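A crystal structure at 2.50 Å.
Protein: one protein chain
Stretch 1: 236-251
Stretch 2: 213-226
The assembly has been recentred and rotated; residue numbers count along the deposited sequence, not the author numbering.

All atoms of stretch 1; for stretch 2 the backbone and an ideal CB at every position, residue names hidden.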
ATOM      1  N   PHE A 236       8.373  22.882  -4.853  1.00 56.63           N
ATOM      2  CA  PHE A 236       7.010  22.912  -4.306  1.00 61.26           C
ATOM      3  C   PHE A 236       6.321  21.556  -4.315  1.00 52.34           C
ATOM      4  O   PHE A 236       6.333  20.855  -5.327  1.00 61.95           O
ATOM      5  CB  PHE A 236       6.149  23.919  -5.075  1.00 63.58           C
ATOM      6  CG  PHE A 236       6.143  25.298  -4.478  1.00 75.31           C
ATOM      7  CD1 PHE A 236       4.959  25.855  -4.008  1.00 77.48           C
ATOM      8  CD2 PHE A 236       7.317  26.042  -4.384  1.00 81.03           C
ATOM      9  CE1 PHE A 236       4.942  27.132  -3.452  1.00 82.44           C
ATOM     10  CE2 PHE A 236       7.311  27.318  -3.826  1.00 84.00           C
ATOM     11  CZ  PHE A 236       6.120  27.863  -3.359  1.00 69.75           C
ATOM     12  N   ILE A 237       5.740  21.185  -3.177  1.00 42.97           N
ATOM     13  CA  ILE A 237       4.883  20.001  -3.100  1.00 39.42           C
ATOM     14  C   ILE A 237       3.553  20.363  -3.725  1.00 30.22           C
ATOM     15  O   ILE A 237       2.870  21.290  -3.275  1.00 26.73           O
ATOM     16  CB  ILE A 237       4.664  19.508  -1.647  1.00 43.59           C
ATOM     17  CG1 ILE A 237       6.010  19.298  -0.938  1.00 45.62           C
ATOM     18  CG2 ILE A 237       3.836  18.226  -1.635  1.00 28.86           C
ATOM     19  CD1 ILE A 237       5.898  19.041   0.545  1.00 35.51           C
ATOM     20  N   ALA A 238       3.216  19.657  -4.793  1.00 39.08           N
ATOM     21  CA  ALA A 238       1.945  19.855  -5.470  1.00 46.10           C
ATOM     22  C   ALA A 238       0.892  19.103  -4.701  1.00 45.17           C
ATOM     23  O   ALA A 238       1.205  18.099  -4.064  1.00 56.56           O
ATOM     24  CB  ALA A 238       2.029  19.325  -6.890  1.00 44.72           C
ATOM     25  N   ASP A 239      -0.349  19.589  -4.735  1.00 55.44           N
ATOM     26  CA  ASP A 239      -1.485  18.721  -4.401  1.00 51.16           C
ATOM     27  C   ASP A 239      -1.738  17.814  -5.591  1.00 58.67           C
ATOM     28  O   ASP A 239      -1.342  18.130  -6.719  1.00 64.70           O
ATOM     29  CB  ASP A 239      -2.751  19.474  -3.960  1.00 45.83           C
ATOM     30  CG  ASP A 239      -2.928  20.816  -4.643  1.00 52.77           C
ATOM     31  OD1 ASP A 239      -3.229  21.801  -3.932  1.00 46.31           O
ATOM     32  OD2 ASP A 239      -2.783  20.892  -5.880  1.00 67.90           O
ATOM     33  N   GLY A 240      -2.392  16.687  -5.338  1.00 61.93           N
ATOM     34  CA  GLY A 240      -2.300  15.547  -6.235  1.00 50.29           C
ATOM     35  C   GLY A 240      -1.411  14.540  -5.533  1.00 52.81           C
ATOM     36  O   GLY A 240      -1.613  13.332  -5.679  1.00 53.95           O
ATOM     37  N   TYR A 241      -0.437  15.037  -4.750  1.00 44.07           N
ATOM     38  CA  TYR A 241       0.256  14.194  -3.761  1.00 36.28           C
ATOM     39  C   TYR A 241      -0.748  13.701  -2.702  1.00 29.24           C
ATOM     40  O   TYR A 241      -0.491  12.712  -2.011  1.00 30.29           O
ATOM     41  CB  TYR A 241       1.496  14.880  -3.110  1.00 26.57           C
ATOM     42  CG  TYR A 241       2.244  13.948  -2.150  1.00  2.00           C
ATOM     43  CD1 TYR A 241       2.107  14.072  -0.792  1.00  2.00           C
ATOM     44  CD2 TYR A 241       3.008  12.898  -2.629  1.00  2.00           C
ATOM     45  CE1 TYR A 241       2.731  13.194   0.065  1.00  2.00           C
ATOM     46  CE2 TYR A 241       3.643  12.013  -1.779  1.00  2.00           C
ATOM     47  CZ  TYR A 241       3.510  12.180  -0.435  1.00  2.00           C
ATOM     48  OH  TYR A 241       4.140  11.296   0.448  1.00 18.42           O
ATOM     49  N   VAL A 242      -1.879  14.406  -2.593  1.00 34.89           N
ATOM     50  CA  VAL A 242      -3.045  13.982  -1.811  1.00 38.04           C
ATOM     51  C   VAL A 242      -3.572  12.670  -2.371  1.00 41.94           C
ATOM     52  O   VAL A 242      -3.547  11.651  -1.677  1.00 43.84           O
ATOM     53  CB  VAL A 242      -4.186  15.040  -1.841  1.00 41.91           C
ATOM     54  CG1 VAL A 242      -5.500  14.471  -1.272  1.00 50.17           C
ATOM     55  CG2 VAL A 242      -3.797  16.275  -1.082  1.00 30.52           C
ATOM     56  N   ASP A 243      -3.992  12.702  -3.640  1.00 49.91           N
ATOM     57  CA  ASP A 243      -4.550  11.549  -4.356  1.00 51.99           C
ATOM     58  C   ASP A 243      -3.638  10.338  -4.241  1.00 52.14           C
ATOM     59  O   ASP A 243      -4.103   9.196  -4.182  1.00 51.49           O
ATOM     60  CB  ASP A 243      -4.762  11.890  -5.835  1.00 49.82           C
ATOM     61  CG  ASP A 243      -5.770  13.006  -6.041  1.00 61.30           C
ATOM     62  OD1 ASP A 243      -5.405  14.185  -5.847  1.00 59.97           O
ATOM     63  OD2 ASP A 243      -6.926  12.707  -6.409  1.00 58.36           O
ATOM     64  N   ASP A 244      -2.339  10.620  -4.166  1.00 41.23           N
ATOM     65  CA  ASP A 244      -1.309   9.606  -4.077  1.00 27.93           C
ATOM     66  C   ASP A 244      -1.129   9.001  -2.679  1.00 25.69           C
ATOM     67  O   ASP A 244      -0.638   7.887  -2.580  1.00 32.62           O
ATOM     68  CB  ASP A 244       0.025  10.156  -4.618  1.00 41.78           C
ATOM     69  CG  ASP A 244      -0.039  10.508  -6.110  1.00 41.51           C
ATOM     70  OD1 ASP A 244      -0.751   9.814  -6.866  1.00 83.38           O
ATOM     71  OD2 ASP A 244       0.624  11.478  -6.529  1.00 66.60           O
ATOM     72  N   MET A 245      -1.501   9.707  -1.604  1.00 10.74           N
ATOM     73  CA  MET A 245      -1.418   9.099  -0.264  1.00  9.02           C
ATOM     74  C   MET A 245      -2.801   8.515   0.092  1.00 40.39           C
ATOM     75  O   MET A 245      -2.933   7.652   0.963  1.00 31.80           O
ATOM     76  CB  MET A 245      -0.973  10.106   0.812  1.00 33.87           C
ATOM     77  CG  MET A 245       0.414  10.783   0.611  1.00 14.79           C
ATOM     78  SD  MET A 245       1.716   9.645   0.102  1.00 36.95           S
ATOM     79  CE  MET A 245       2.193   8.913   1.654  1.00 28.33           C
ATOM     80  N   LEU A 246      -3.827   9.002  -0.596  1.00 40.19           N
ATOM     81  CA  LEU A 246      -5.171   8.472  -0.477  1.00 52.47           C
ATOM     82  C   LEU A 246      -5.180   7.043  -1.015  1.00 59.22           C
ATOM     83  O   LEU A 246      -5.680   6.129  -0.356  1.00 62.48           O
ATOM     84  CB  LEU A 246      -6.139   9.371  -1.257  1.00 51.32           C
ATOM     85  CG  LEU A 246      -7.556   9.700  -0.777  1.00 45.78           C
ATOM     86  CD1 LEU A 246      -7.675   9.868   0.731  1.00 31.88           C
ATOM     87  CD2 LEU A 246      -8.041  10.962  -1.484  1.00 52.52           C
ATOM     88  N   GLU A 247      -4.578   6.854  -2.191  1.00 64.69           N
ATOM     89  CA  GLU A 247      -4.496   5.539  -2.839  1.00 62.01           C
ATOM     90  C   GLU A 247      -3.443   4.628  -2.206  1.00 56.24           C
ATOM     91  O   GLU A 247      -3.614   3.414  -2.184  1.00 50.33           O
ATOM     92  CB  GLU A 247      -4.213   5.688  -4.337  1.00 60.14           C
ATOM     93  CG  GLU A 247      -5.381   6.232  -5.163  1.00 63.90           C
ATOM     94  CD  GLU A 247      -5.021   6.444  -6.631  1.00 69.37           C
ATOM     95  OE1 GLU A 247      -5.817   7.079  -7.356  1.00 69.58           O
ATOM     96  OE2 GLU A 247      -3.943   5.978  -7.064  1.00 81.12           O
ATOM     97  N   PHE A 248      -2.358   5.225  -1.706  1.00 56.21           N
ATOM     98  CA  PHE A 248      -1.260   4.490  -1.059  1.00 51.40           C
ATOM     99  C   PHE A 248      -1.719   3.807   0.222  1.00 47.57           C
ATOM    100  O   PHE A 248      -1.416   2.636   0.442  1.00 52.61           O
ATOM    101  CB  PHE A 248      -0.085   5.441  -0.781  1.00 59.77           C
ATOM    102  CG  PHE A 248       1.001   4.863   0.089  1.00 60.22           C
ATOM    103  CD1 PHE A 248       1.958   4.007  -0.447  1.00 64.08           C
ATOM    104  CD2 PHE A 248       1.092   5.214   1.435  1.00 64.36           C
ATOM    105  CE1 PHE A 248       2.969   3.485   0.350  1.00 65.41           C
ATOM    106  CE2 PHE A 248       2.098   4.695   2.240  1.00 81.97           C
ATOM    107  CZ  PHE A 248       3.042   3.831   1.696  1.00 76.00           C
ATOM    108  N   THR A 249      -2.458   4.544   1.051  1.00 46.24           N
ATOM    109  CA  THR A 249      -2.946   4.049   2.343  1.00 43.81           C
ATOM    110  C   THR A 249      -4.043   2.993   2.147  1.00 47.81           C
ATOM    111  O   THR A 249      -4.292   2.178   3.031  1.00 53.20           O
ATOM    112  CB  THR A 249      -3.450   5.218   3.245  1.00 45.89           C
ATOM    113  OG1 THR A 249      -2.713   6.404   2.946  1.00 13.11           O
ATOM    114  CG2 THR A 249      -3.251   4.923   4.718  1.00 13.44           C
ATOM    115  N   ASP A 250      -4.661   2.999   0.968  1.00 51.07           N
ATOM    116  CA  ASP A 250      -5.728   2.067   0.607  1.00 46.22           C
ATOM    117  C   ASP A 250      -5.209   0.648   0.316  1.00 52.91           C
ATOM    118  O   ASP A 250      -5.996  -0.295   0.192  1.00 53.30           O
ATOM    119  CB  ASP A 250      -6.479   2.608  -0.614  1.00 50.40           C
ATOM    120  CG  ASP A 250      -7.985   2.432  -0.509  1.00 70.82           C
ATOM    121  OD1 ASP A 250      -8.715   3.257  -1.102  1.00 77.97           O
ATOM    122  OD2 ASP A 250      -8.446   1.481   0.162  1.00 77.12           O
ATOM    123  N   ALA A 251      -3.889   0.505   0.205  1.00 48.98           N
ATOM    124  CA  ALA A 251      -3.243  -0.789  -0.028  1.00 43.39           C
ATOM    125  C   ALA A 251      -2.695  -1.394   1.266  1.00 41.17           C
ATOM    126  O   ALA A 251      -1.938  -2.370   1.238  1.00 37.65           O
ATOM    127  CB  ALA A 251      -2.120  -0.633  -1.049  1.00 40.87           C
ATOM    128  N   UNK A 213     -15.317  11.326   5.215  1.00 57.06           N
ATOM    129  CA  UNK A 213     -14.072  11.168   5.962  1.00 56.95           C
ATOM    130  C   UNK A 213     -12.851  11.201   5.049  1.00 62.72           C
ATOM    131  O   UNK A 213     -11.780  11.655   5.461  1.00 60.64           O
ATOM    132  CB  UNK A 213     -14.095   9.856   6.750  1.00 56.95           C
ATOM    133  N   UNK A 214     -13.013  10.714   3.818  1.00 61.30           N
ATOM    134  CA  UNK A 214     -11.971  10.849   2.796  1.00 54.57           C
ATOM    135  C   UNK A 214     -11.797  12.320   2.435  1.00 49.71           C
ATOM    136  O   UNK A 214     -10.673  12.784   2.243  1.00 58.03           O
ATOM    137  CB  UNK A 214     -12.315  10.028   1.552  1.00 54.57           C
ATOM    138  N   UNK A 215     -12.920  13.039   2.354  1.00 46.05           N
ATOM    139  CA  UNK A 215     -12.947  14.486   2.109  1.00 43.99           C
ATOM    140  C   UNK A 215     -12.264  15.257   3.246  1.00 39.96           C
ATOM    141  O   UNK A 215     -11.584  16.263   3.006  1.00 47.18           O
ATOM    142  CB  UNK A 215     -14.390  14.967   1.944  1.00 43.99           C
ATOM    143  N   UNK A 216     -12.435  14.761   4.472  1.00 28.50           N
ATOM    144  CA  UNK A 216     -11.757  15.296   5.645  1.00 35.93           C
ATOM    145  C   UNK A 216     -10.243  15.108   5.527  1.00 40.37           C
ATOM    146  O   UNK A 216      -9.495  16.061   5.690  1.00 28.07           O
ATOM    147  CB  UNK A 216     -12.280  14.623   6.916  1.00 35.93           C
ATOM    148  N   UNK A 217      -9.825  13.869   5.251  1.00 40.67           N
ATOM    149  CA  UNK A 217      -8.428  13.517   5.054  1.00 36.24           C
ATOM    150  C   UNK A 217      -7.814  14.385   3.965  1.00 43.02           C
ATOM    151  O   UNK A 217      -6.739  14.945   4.166  1.00 35.19           O
ATOM    152  CB  UNK A 217      -8.290  12.035   4.699  1.00 36.24           C
ATOM    153  N   UNK A 218      -8.526  14.534   2.846  1.00 46.95           N
ATOM    154  CA  UNK A 218      -8.130  15.459   1.778  1.00 47.35           C
ATOM    155  C   UNK A 218      -7.838  16.864   2.299  1.00 41.37           C
ATOM    156  O   UNK A 218      -6.810  17.437   1.967  1.00 41.20           O
ATOM    157  CB  UNK A 218      -9.227  15.527   0.714  1.00 47.35           C
ATOM    158  N   UNK A 219      -8.751  17.396   3.116  1.00 38.46           N
ATOM    159  CA  UNK A 219      -8.652  18.746   3.650  1.00 25.52           C
ATOM    160  C   UNK A 219      -7.496  18.913   4.616  1.00 38.78           C
ATOM    161  O   UNK A 219      -6.753  19.901   4.537  1.00 35.44           O
ATOM    162  CB  UNK A 219      -9.959  19.127   4.347  1.00 25.52           C
ATOM    163  N   UNK A 220      -7.346  17.944   5.519  1.00 31.54           N
ATOM    164  CA  UNK A 220      -6.221  17.904   6.450  1.00 43.49           C
ATOM    165  C   UNK A 220      -4.909  17.906   5.666  1.00 46.45           C
ATOM    166  O   UNK A 220      -4.009  18.709   5.943  1.00 47.46           O
ATOM    167  CB  UNK A 220      -6.307  16.674   7.356  1.00 43.49           C
ATOM    168  N   UNK A 221      -4.841  17.023   4.668  1.00 40.37           N
ATOM    169  CA  UNK A 221      -3.695  16.898   3.778  1.00 29.38           C
ATOM    170  C   UNK A 221      -3.330  18.175   3.033  1.00 42.61           C
ATOM    171  O   UNK A 221      -2.152  18.558   3.005  1.00 35.33           O
ATOM    172  CB  UNK A 221      -3.968  15.789   2.760  1.00 29.38           C
ATOM    173  N   UNK A 222      -4.334  18.836   2.450  1.00 35.47           N
ATOM    174  CA  UNK A 222      -4.122  20.124   1.777  1.00 40.19           C
ATOM    175  C   UNK A 222      -3.532  21.234   2.672  1.00 38.19           C
ATOM    176  O   UNK A 222      -2.833  22.117   2.177  1.00 39.56           O
ATOM    177  CB  UNK A 222      -5.456  20.608   1.204  1.00 40.19           C
ATOM    178  N   UNK A 223      -3.826  21.180   3.970  1.00 34.27           N
ATOM    179  CA  UNK A 223      -3.348  22.162   4.931  1.00 50.43           C
ATOM    180  C   UNK A 223      -1.869  21.967   5.208  1.00 49.14           C
ATOM    181  O   UNK A 223      -1.107  22.930   5.208  1.00 52.08           O
ATOM    182  CB  UNK A 223      -4.147  22.074   6.233  1.00 50.43           C
ATOM    183  N   UNK A 224      -1.484  20.709   5.428  1.00 50.07           N
ATOM    184  CA  UNK A 224      -0.096  20.297   5.630  1.00 43.58           C
ATOM    185  C   UNK A 224       0.779  20.681   4.436  1.00 47.37           C
ATOM    186  O   UNK A 224       1.904  21.163   4.615  1.00 53.28           O
ATOM    187  CB  UNK A 224      -0.022  18.788   5.869  1.00 43.58           C
ATOM    188  N   UNK A 225       0.246  20.483   3.231  1.00 41.74           N
ATOM    189  CA  UNK A 225       0.898  20.901   1.988  1.00 42.43           C
ATOM    190  C   UNK A 225       1.071  22.430   1.921  1.00 46.94           C
ATOM    191  O   UNK A 225       2.153  22.921   1.566  1.00 51.37           O
ATOM    192  CB  UNK A 225       0.088  20.414   0.785  1.00 42.43           C
ATOM    193  N   UNK A 226       0.023  23.166   2.296  1.00 38.77           N
ATOM    194  CA  UNK A 226       0.063  24.632   2.322  1.00 43.95           C
ATOM    195  C   UNK A 226       1.076  25.162   3.343  1.00 51.68           C
ATOM    196  O   UNK A 226       1.758  26.165   3.101  1.00 53.35           O
ATOM    197  CB  UNK A 226      -1.327  25.187   2.638  1.00 43.95           C
TER

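Stretch 2 is a continuous helix, with backbone angles ordinary for a helix throughout, so its positions differ mainly in what stretch 1 places before them. The helix of stretch 1 crosses it at 132° between N-to-C directions, and the loop before that helix meets the far end.

Position 213 has nothing of stretch 1 within 5.5 Å of its ideal CB, so almost any helix-tolerant residue would do; it is Ser213.

At 214 the CB points sideways, 4.7 Å from Leu246 CD1, and the carboxylate of Asp250 lies farther along. A long side chain, apolar in its stem and basic at its tip, would answer both. The residue is Arg214, whose end comes nearer than its CB direction suggests. Its NH2 forms a salt bridge with Asp250 OD1 at 3.6 Å, the acid lying at the guanidinium edge, while Leu246 CD1 covers one face.

At 215 and 216 stretch 1 sets no limit, so polar and apolar residues alike would do; they are Lys215 and Leu216.

Position 217 points toward stretch 1, its CB 4.6 Å from Leu246 CD1. An aliphatic residue of modest size fits; Val217 places CG1 4.1 Å from Leu246 CD1.

At 218 the CB points sideways, 4.4 Å from Val242 CG1 and 5.2 Å from Leu246 CD2. An aliphatic residue, or a long polar one with a methylene stem, would suit. Arg218 is the second kind: its CG lies 3.8 Å from Val242 CG1, and Leu246 CD2 sits at its guanidinium edge, 3.5 Å from NE.

Positions 219 and 220 offer stretch 1 nothing to touch. Position 219 points away, and both would accept many residues; they are Gly219 and Ile220.

Position 221 faces stretch 1 directly, its CB 3.9 Å from Val242 CG2, with Met245 beyond. A long, flexible apolar chain is apt. Met221 reaches past Val242 to bring CE 3.6 Å from Met245 CB.

At 222 the CB points sideways, with Val242 CG2 at 5.2 Å and Asp239 farther out. Either an apolar or a basic residue could be imagined. Leu222 makes the apolar choice: its CG lies 4.3 Å from Val242 CG2, and its CD2 is 3.5 Å from Asp239 OD1.

Positions 223 and 224 lie beyond reach, open to polar or apolar residues; they are Glu223 and Val224.

Position 225 points toward stretch 1, its ideal CB 5.0 Å from Ile237 CG2, which favours a sizeable aliphatic residue. Ile225 sets CG1 4.2 Å from Ile237 CG2 and CD1 3.8 Å from Val242 CG2. With Arg218, Met221 and Leu222 it forms the hole receiving Val242.

Position 226 points away, so small or large residues would suit; it is Ala226.

Stretch 2, residues 213-226: SRKLVRGIMLEVIA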
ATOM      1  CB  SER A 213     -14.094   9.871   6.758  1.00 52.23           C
ATOM      2  OG  SER A 213     -15.270   9.791   7.536  1.00 72.28           O
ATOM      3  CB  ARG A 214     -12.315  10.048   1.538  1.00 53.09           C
ATOM      4  CG  ARG A 214     -12.420   8.550   1.740  1.00 56.66           C
ATOM      5  CD  ARG A 214     -12.748   7.837   0.426  1.00 58.57           C
ATOM      6  NE  ARG A 214     -11.578   7.763  -0.446  1.00 72.47           N
ATOM      7  CZ  ARG A 214     -10.704   6.761  -0.458  1.00 69.75           C
ATOM      8  NH1 ARG A 214      -9.666   6.801  -1.284  1.00 74.27           N
ATOM      9  NH2 ARG A 214     -10.856   5.720   0.354  1.00 57.30           N
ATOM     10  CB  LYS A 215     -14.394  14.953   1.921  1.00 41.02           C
ATOM     11  CG  LYS A 215     -14.587  16.432   1.593  1.00 47.59           C
ATOM     12  CD  LYS A 215     -16.055  16.713   1.288  1.00 52.01           C
ATOM     13  CE  LYS A 215     -16.303  18.163   0.908  1.00 58.36           C
ATOM     14  NZ  LYS A 215     -16.594  19.011   2.096  1.00 72.01           N
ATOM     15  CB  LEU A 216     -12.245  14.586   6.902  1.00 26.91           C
ATOM     16  CG  LEU A 216     -12.366  15.312   8.245  1.00 30.23           C
ATOM     17  CD1 LEU A 216     -12.020  14.310   9.332  1.00 11.24           C
ATOM     18  CD2 LEU A 216     -11.514  16.578   8.395  1.00 46.39           C
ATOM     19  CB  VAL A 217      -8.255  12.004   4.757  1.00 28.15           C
ATOM     20  CG1 VAL A 217      -6.844  11.679   4.306  1.00 56.33           C
ATOM     21  CG2 VAL A 217      -8.555  11.207   5.994  1.00 45.65           C
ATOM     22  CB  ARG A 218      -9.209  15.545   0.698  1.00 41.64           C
ATOM     23  CG  ARG A 218      -9.187  14.420  -0.309  1.00 56.81           C
ATOM     24  CD  ARG A 218     -10.399  14.501  -1.207  1.00 61.93           C
ATOM     25  NE  ARG A 218     -10.765  13.193  -1.745  1.00 82.15           N
ATOM     26  CZ  ARG A 218     -12.017  12.789  -1.948  1.00 85.72           C
ATOM     27  NH1 ARG A 218     -12.248  11.580  -2.442  1.00 96.55           N
ATOM     28  NH2 ARG A 218     -13.039  13.584  -1.649  1.00 72.16           N
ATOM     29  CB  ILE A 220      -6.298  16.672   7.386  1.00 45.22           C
ATOM     30  CG1 ILE A 220      -7.452  16.827   8.375  1.00 43.90           C
ATOM     31  CG2 ILE A 220      -4.988  16.481   8.160  1.00 50.18           C
ATOM     32  CD1 ILE A 220      -7.890  15.511   9.016  1.00 64.00           C
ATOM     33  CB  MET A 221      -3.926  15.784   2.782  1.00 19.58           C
ATOM     34  CG  MET A 221      -3.678  14.425   3.370  1.00 14.43           C
ATOM     35  SD  MET A 221      -3.522  13.190   2.079  1.00 20.50           S
ATOM     36  CE  MET A 221      -3.157  11.808   3.136  1.00  2.00           C
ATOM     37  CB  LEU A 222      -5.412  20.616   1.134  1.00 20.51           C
ATOM     38  CG  LEU A 222      -5.836  19.897  -0.147  1.00 48.81           C
ATOM     39  CD1 LEU A 222      -7.355  19.982  -0.388  1.00 28.82           C
ATOM     40  CD2 LEU A 222      -5.067  20.434  -1.326  1.00 35.48           C
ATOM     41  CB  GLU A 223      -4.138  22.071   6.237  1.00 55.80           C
ATOM     42  CG  GLU A 223      -5.561  22.598   6.150  1.00 57.38           C
ATOM     43  CD  GLU A 223      -6.283  22.580   7.487  1.00 70.41           C
ATOM     44  OE1 GLU A 223      -5.633  22.381   8.540  1.00 63.38           O
ATOM     45  OE2 GLU A 223      -7.518  22.770   7.478  1.00 84.63           O
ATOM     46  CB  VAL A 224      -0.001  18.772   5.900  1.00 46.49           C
ATOM     47  CG1 VAL A 224       1.433  18.333   6.133  1.00 40.74           C
ATOM     48  CG2 VAL A 224      -0.855  18.388   7.101  1.00 56.98           C
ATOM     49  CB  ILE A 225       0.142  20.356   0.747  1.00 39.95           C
ATOM     50  CG1 ILE A 225       0.371  18.849   0.606  1.00 35.60           C
ATOM     51  CG2 ILE A 225       0.594  21.047  -0.532  1.00 37.60           C
ATOM     52  CD1 ILE A 225      -0.613  18.154  -0.341  1.00 48.67           C
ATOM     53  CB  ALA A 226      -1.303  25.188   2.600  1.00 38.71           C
TER
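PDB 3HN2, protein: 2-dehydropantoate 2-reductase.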